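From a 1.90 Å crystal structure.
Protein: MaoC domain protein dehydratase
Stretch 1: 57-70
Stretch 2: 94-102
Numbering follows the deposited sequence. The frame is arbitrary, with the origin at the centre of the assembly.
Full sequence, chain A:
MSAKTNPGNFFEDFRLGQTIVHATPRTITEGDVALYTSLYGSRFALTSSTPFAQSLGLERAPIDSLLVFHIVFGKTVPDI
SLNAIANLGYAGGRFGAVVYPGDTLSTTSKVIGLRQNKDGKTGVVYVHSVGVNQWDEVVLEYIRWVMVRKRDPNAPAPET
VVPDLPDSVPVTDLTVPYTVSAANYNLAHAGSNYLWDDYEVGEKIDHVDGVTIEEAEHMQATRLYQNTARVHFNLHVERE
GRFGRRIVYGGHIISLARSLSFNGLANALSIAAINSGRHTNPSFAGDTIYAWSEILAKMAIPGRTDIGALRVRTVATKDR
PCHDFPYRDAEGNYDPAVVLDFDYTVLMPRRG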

# COMPACT_ATOMS: atom_id res chain seq x y z
N GLY A 57 8.88 -19.97 -19.72
CA GLY A 57 7.73 -20.68 -20.29
C GLY A 57 6.41 -20.43 -19.55
O GLY A 57 5.43 -21.08 -19.82
N LEU A 58 6.39 -19.48 -18.62
CA LEU A 58 5.16 -19.10 -17.92
C LEU A 58 4.39 -18.05 -18.73
O LEU A 58 4.97 -17.40 -19.61
CB LEU A 58 5.48 -18.53 -16.52
CG LEU A 58 6.05 -19.55 -15.52
CD1 LEU A 58 6.36 -18.90 -14.19
CD2 LEU A 58 5.13 -20.76 -15.32
N GLU A 59 3.11 -17.89 -18.46
CA GLU A 59 2.30 -16.91 -19.16
C GLU A 59 2.74 -15.49 -18.89
O GLU A 59 2.72 -14.66 -19.75
CB GLU A 59 0.84 -17.05 -18.79
CG GLU A 59 0.25 -18.42 -19.04
CD GLU A 59 -1.20 -18.53 -18.62
OE1 GLU A 59 -1.89 -17.50 -18.57
OE2 GLU A 59 -1.67 -19.64 -18.35
N ARG A 60 3.10 -15.23 -17.64
CA ARG A 60 3.50 -13.92 -17.19
C ARG A 60 4.03 -14.17 -15.81
O ARG A 60 4.07 -15.28 -15.39
CB ARG A 60 2.32 -12.98 -17.16
CG ARG A 60 1.10 -13.54 -16.48
CD ARG A 60 -0.12 -12.66 -16.59
NE ARG A 60 0.02 -11.36 -15.95
CZ ARG A 60 -0.90 -10.42 -15.98
NH1 ARG A 60 -0.70 -9.27 -15.38
NH2 ARG A 60 -2.01 -10.62 -16.63
N ALA A 61 4.46 -13.15 -15.11
CA ALA A 61 5.01 -13.37 -13.80
C ALA A 61 3.91 -13.95 -12.95
O ALA A 61 2.84 -13.44 -12.90
CB ALA A 61 5.50 -12.07 -13.21
N PRO A 62 4.22 -15.02 -12.25
CA PRO A 62 3.23 -15.64 -11.35
C PRO A 62 3.15 -14.91 -10.01
O PRO A 62 4.08 -14.20 -9.64
CB PRO A 62 3.83 -17.03 -11.12
CG PRO A 62 5.32 -16.79 -11.19
CD PRO A 62 5.50 -15.75 -12.27
N ILE A 63 2.04 -15.09 -9.30
CA ILE A 63 1.89 -14.64 -7.92
C ILE A 63 2.91 -15.36 -7.02
O ILE A 63 3.11 -16.57 -7.15
CB ILE A 63 0.43 -14.92 -7.41
CG1 ILE A 63 -0.63 -14.28 -8.33
CG2 ILE A 63 0.23 -14.44 -5.98
CD1 ILE A 63 -0.44 -12.79 -8.58
N ASP A 64 3.57 -14.64 -6.11
CA ASP A 64 4.46 -15.23 -5.15
C ASP A 64 3.74 -16.38 -4.39
O ASP A 64 2.63 -16.19 -3.88
CB ASP A 64 4.89 -14.17 -4.13
CG ASP A 64 6.07 -14.62 -3.26
OD1 ASP A 64 7.14 -13.98 -3.35
OD2 ASP A 64 5.92 -15.60 -2.49
N SER A 65 4.40 -17.53 -4.29
CA SER A 65 3.86 -18.70 -3.59
C SER A 65 3.41 -18.36 -2.18
O SER A 65 2.39 -18.87 -1.70
CB SER A 65 4.89 -19.83 -3.52
OG SER A 65 4.91 -20.56 -4.73
N LEU A 66 4.17 -17.51 -1.49
CA LEU A 66 3.77 -17.14 -0.13
C LEU A 66 2.58 -16.18 -0.08
O LEU A 66 1.80 -16.22 0.88
CB LEU A 66 4.96 -16.57 0.64
CG LEU A 66 6.06 -17.56 0.91
CD1 LEU A 66 7.10 -16.83 1.76
CD2 LEU A 66 5.53 -18.78 1.66
N LEU A 67 2.44 -15.32 -1.09
CA LEU A 67 1.23 -14.50 -1.22
C LEU A 67 -0.00 -15.42 -1.39
O LEU A 67 -1.03 -15.23 -0.71
CB LEU A 67 1.33 -13.47 -2.36
CG LEU A 67 0.12 -12.56 -2.65
CD1 LEU A 67 -0.39 -11.85 -1.39
CD2 LEU A 67 0.48 -11.55 -3.75
N VAL A 68 0.12 -16.42 -2.28
CA VAL A 68 -0.89 -17.48 -2.40
C VAL A 68 -1.17 -18.14 -1.04
O VAL A 68 -2.33 -18.30 -0.63
CB VAL A 68 -0.48 -18.56 -3.43
CG1 VAL A 68 -1.46 -19.74 -3.38
CG2 VAL A 68 -0.43 -17.98 -4.84
N PHE A 69 -0.10 -18.54 -0.35
CA PHE A 69 -0.25 -19.17 0.96
C PHE A 69 -1.04 -18.32 1.98
O PHE A 69 -2.01 -18.83 2.58
CB PHE A 69 1.10 -19.62 1.50
CG PHE A 69 1.04 -20.21 2.88
CD1 PHE A 69 0.74 -21.56 3.07
CD2 PHE A 69 1.27 -19.41 3.98
CE1 PHE A 69 0.68 -22.09 4.34
CE2 PHE A 69 1.22 -19.94 5.26
CZ PHE A 69 0.91 -21.29 5.44
N HIS A 70 -0.63 -17.06 2.17
CA HIS A 70 -1.30 -16.18 3.15
C HIS A 70 -2.75 -15.90 2.84
O HIS A 70 -3.58 -15.78 3.73
CB HIS A 70 -0.54 -14.87 3.32
CG HIS A 70 0.89 -15.06 3.76
ND1 HIS A 70 1.23 -15.95 4.71
CD2 HIS A 70 2.07 -14.45 3.35
CE1 HIS A 70 2.57 -15.91 4.91
NE2 HIS A 70 3.08 -14.99 4.08
N ARG A 94 1.70 -28.58 -0.27
CA ARG A 94 2.07 -28.81 -1.67
C ARG A 94 1.48 -27.71 -2.57
O ARG A 94 0.26 -27.55 -2.61
CB ARG A 94 1.55 -30.18 -2.13
CG ARG A 94 1.88 -30.53 -3.58
CD ARG A 94 1.18 -31.81 -4.01
NE ARG A 94 -0.27 -31.65 -4.01
CZ ARG A 94 -0.98 -31.21 -5.04
NH1 ARG A 94 -0.38 -30.87 -6.17
NH2 ARG A 94 -2.30 -31.11 -4.93
N PHE A 95 2.34 -26.96 -3.27
CA PHE A 95 1.86 -25.98 -4.26
C PHE A 95 1.49 -26.72 -5.54
O PHE A 95 2.19 -27.63 -5.95
CB PHE A 95 2.89 -24.86 -4.48
CG PHE A 95 2.99 -23.91 -3.29
CD1 PHE A 95 2.14 -22.80 -3.19
CD2 PHE A 95 3.88 -24.17 -2.25
CE1 PHE A 95 2.20 -21.96 -2.07
CE2 PHE A 95 3.95 -23.32 -1.15
CZ PHE A 95 3.11 -22.22 -1.05
N GLY A 96 0.36 -26.35 -6.14
CA GLY A 96 -0.18 -27.08 -7.29
C GLY A 96 -0.08 -26.22 -8.53
O GLY A 96 1.01 -25.83 -8.93
N ALA A 97 -1.21 -25.90 -9.15
CA ALA A 97 -1.20 -25.03 -10.33
C ALA A 97 -0.67 -23.63 -10.01
O ALA A 97 -0.89 -23.10 -8.91
CB ALA A 97 -2.59 -24.95 -10.96
N VAL A 98 0.06 -23.07 -10.96
CA VAL A 98 0.53 -21.68 -10.88
C VAL A 98 -0.66 -20.72 -10.77
O VAL A 98 -1.71 -20.93 -11.41
CB VAL A 98 1.37 -21.33 -12.13
CG1 VAL A 98 1.84 -19.88 -12.10
CG2 VAL A 98 2.56 -22.25 -12.22
N VAL A 99 -0.49 -19.69 -9.96
CA VAL A 99 -1.48 -18.62 -9.80
C VAL A 99 -0.98 -17.36 -10.53
O VAL A 99 0.18 -16.96 -10.34
CB VAL A 99 -1.69 -18.31 -8.30
CG1 VAL A 99 -2.77 -17.24 -8.10
CG2 VAL A 99 -2.10 -19.59 -7.56
N TYR A 100 -1.83 -16.76 -11.36
CA TYR A 100 -1.52 -15.54 -12.09
C TYR A 100 -2.47 -14.41 -11.66
O TYR A 100 -3.58 -14.70 -11.18
CB TYR A 100 -1.70 -15.79 -13.59
CG TYR A 100 -0.69 -16.75 -14.20
CD1 TYR A 100 0.66 -16.41 -14.32
CD2 TYR A 100 -1.10 -18.00 -14.70
CE1 TYR A 100 1.58 -17.27 -14.89
CE2 TYR A 100 -0.19 -18.88 -15.28
CZ TYR A 100 1.15 -18.51 -15.37
OH TYR A 100 2.07 -19.36 -15.93
N PRO A 101 -2.06 -13.13 -11.85
CA PRO A 101 -3.02 -12.03 -11.67
C PRO A 101 -4.30 -12.30 -12.44
O PRO A 101 -4.23 -12.74 -13.61
CB PRO A 101 -2.30 -10.82 -12.30
CG PRO A 101 -0.83 -11.14 -12.14
CD PRO A 101 -0.72 -12.64 -12.26
N GLY A 102 -5.45 -12.06 -11.81
CA GLY A 102 -6.74 -12.32 -12.44
C GLY A 102 -7.39 -13.61 -11.99
O GLY A 102 -8.58 -13.81 -12.19
O HOH W 1 1.97 -19.10 -8.20

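Stretch 1 runs from an irregular loop into the first turns of a helix that begins at S65. Stretch 2 leaves a strand after F95 and continues as a loop, extended from A97 to P101. Their CA atoms come nearest at P62 and Y100, 4.8 Å apart. Together they bury 727 Å² of surface, counting both sides.

G57 ends a preceding helix in a Schellman motif. Its positive phi would jam a side chain against the carbonyl O of the residue before, so glycine suits the position.

The contact starts at L58. Its CB points toward stretch 2. L58 CD2 lies 3.4 Å from Y100 OH and 4.3 Å from V98 CG2, so the leucine packs against both side chains.

E59 meets the tyrosine in two ways. Its backbone N donates to the phenol, with E59 N to Y100 OH at 3.1 Å and an N-H...O angle of 165°. The bond is nearly straight and lies at the end of the side chain. The side chain of E59 adds a CH-pi contact: E59 CB sits over one face, 4.1 Å from the centroid of the Y100 ring.

R60 is almost fully extended and runs past the same ring. Its carbonyl meets the ring edge, with R60 O 3.2 Å from Y100 CE1. Ring hydrogens carry a slight positive charge, so an oxygen near the plane is well tolerated there. The aliphatic part of the side chain also packs here, with R60 CG 3.6 Å from Y100 CD1. Farther out, P101 CG lies over one face of the guanidinium, 3.7 Å from R60 NH1.

A61 points its CB away and contributes mainly its carbonyl. A61 O is 3.7 Å from P101 CD. The Y100 side chain meets five successive residues, L58 to P62. Its CA-to-CB bond points away from stretch 1, but the end of the side chain comes nearer.

P62 packs its ring against valine, with P62 CB 3.6 Å from V98 CG1. Next comes the direct backbone bond between the stretches: I63 N donates to V99 O at 2.8 Å. A water extends the link. The water donates to I63 O at 3.0 Å and accepts from V99 N at 3.1 Å. The I63 side chain points toward stretch 2. I63 CG1 is 3.7 Å from V99 CG1, and I63 CD1 is 3.7 Å from P101 CD.

D64 turns its CB away and caps the helix instead. D64 OD2 accepts from L66 N at 2.8 Å, satisfying an amide of the first turn.

In the helix, S65 meets F95. S65 CB lies over one face of the phenyl, 4.0 Å from the F95 ring centroid, while S65 O is 3.1 Å from F95 CE1. S65 O also accepts from F69 N at 2.9 Å. Farther along, V68 CG2 packs 3.6 Å from V99 CG2. F69 CB closes the contact at the edge of the phenyl, 4.2 Å from F95 CZ.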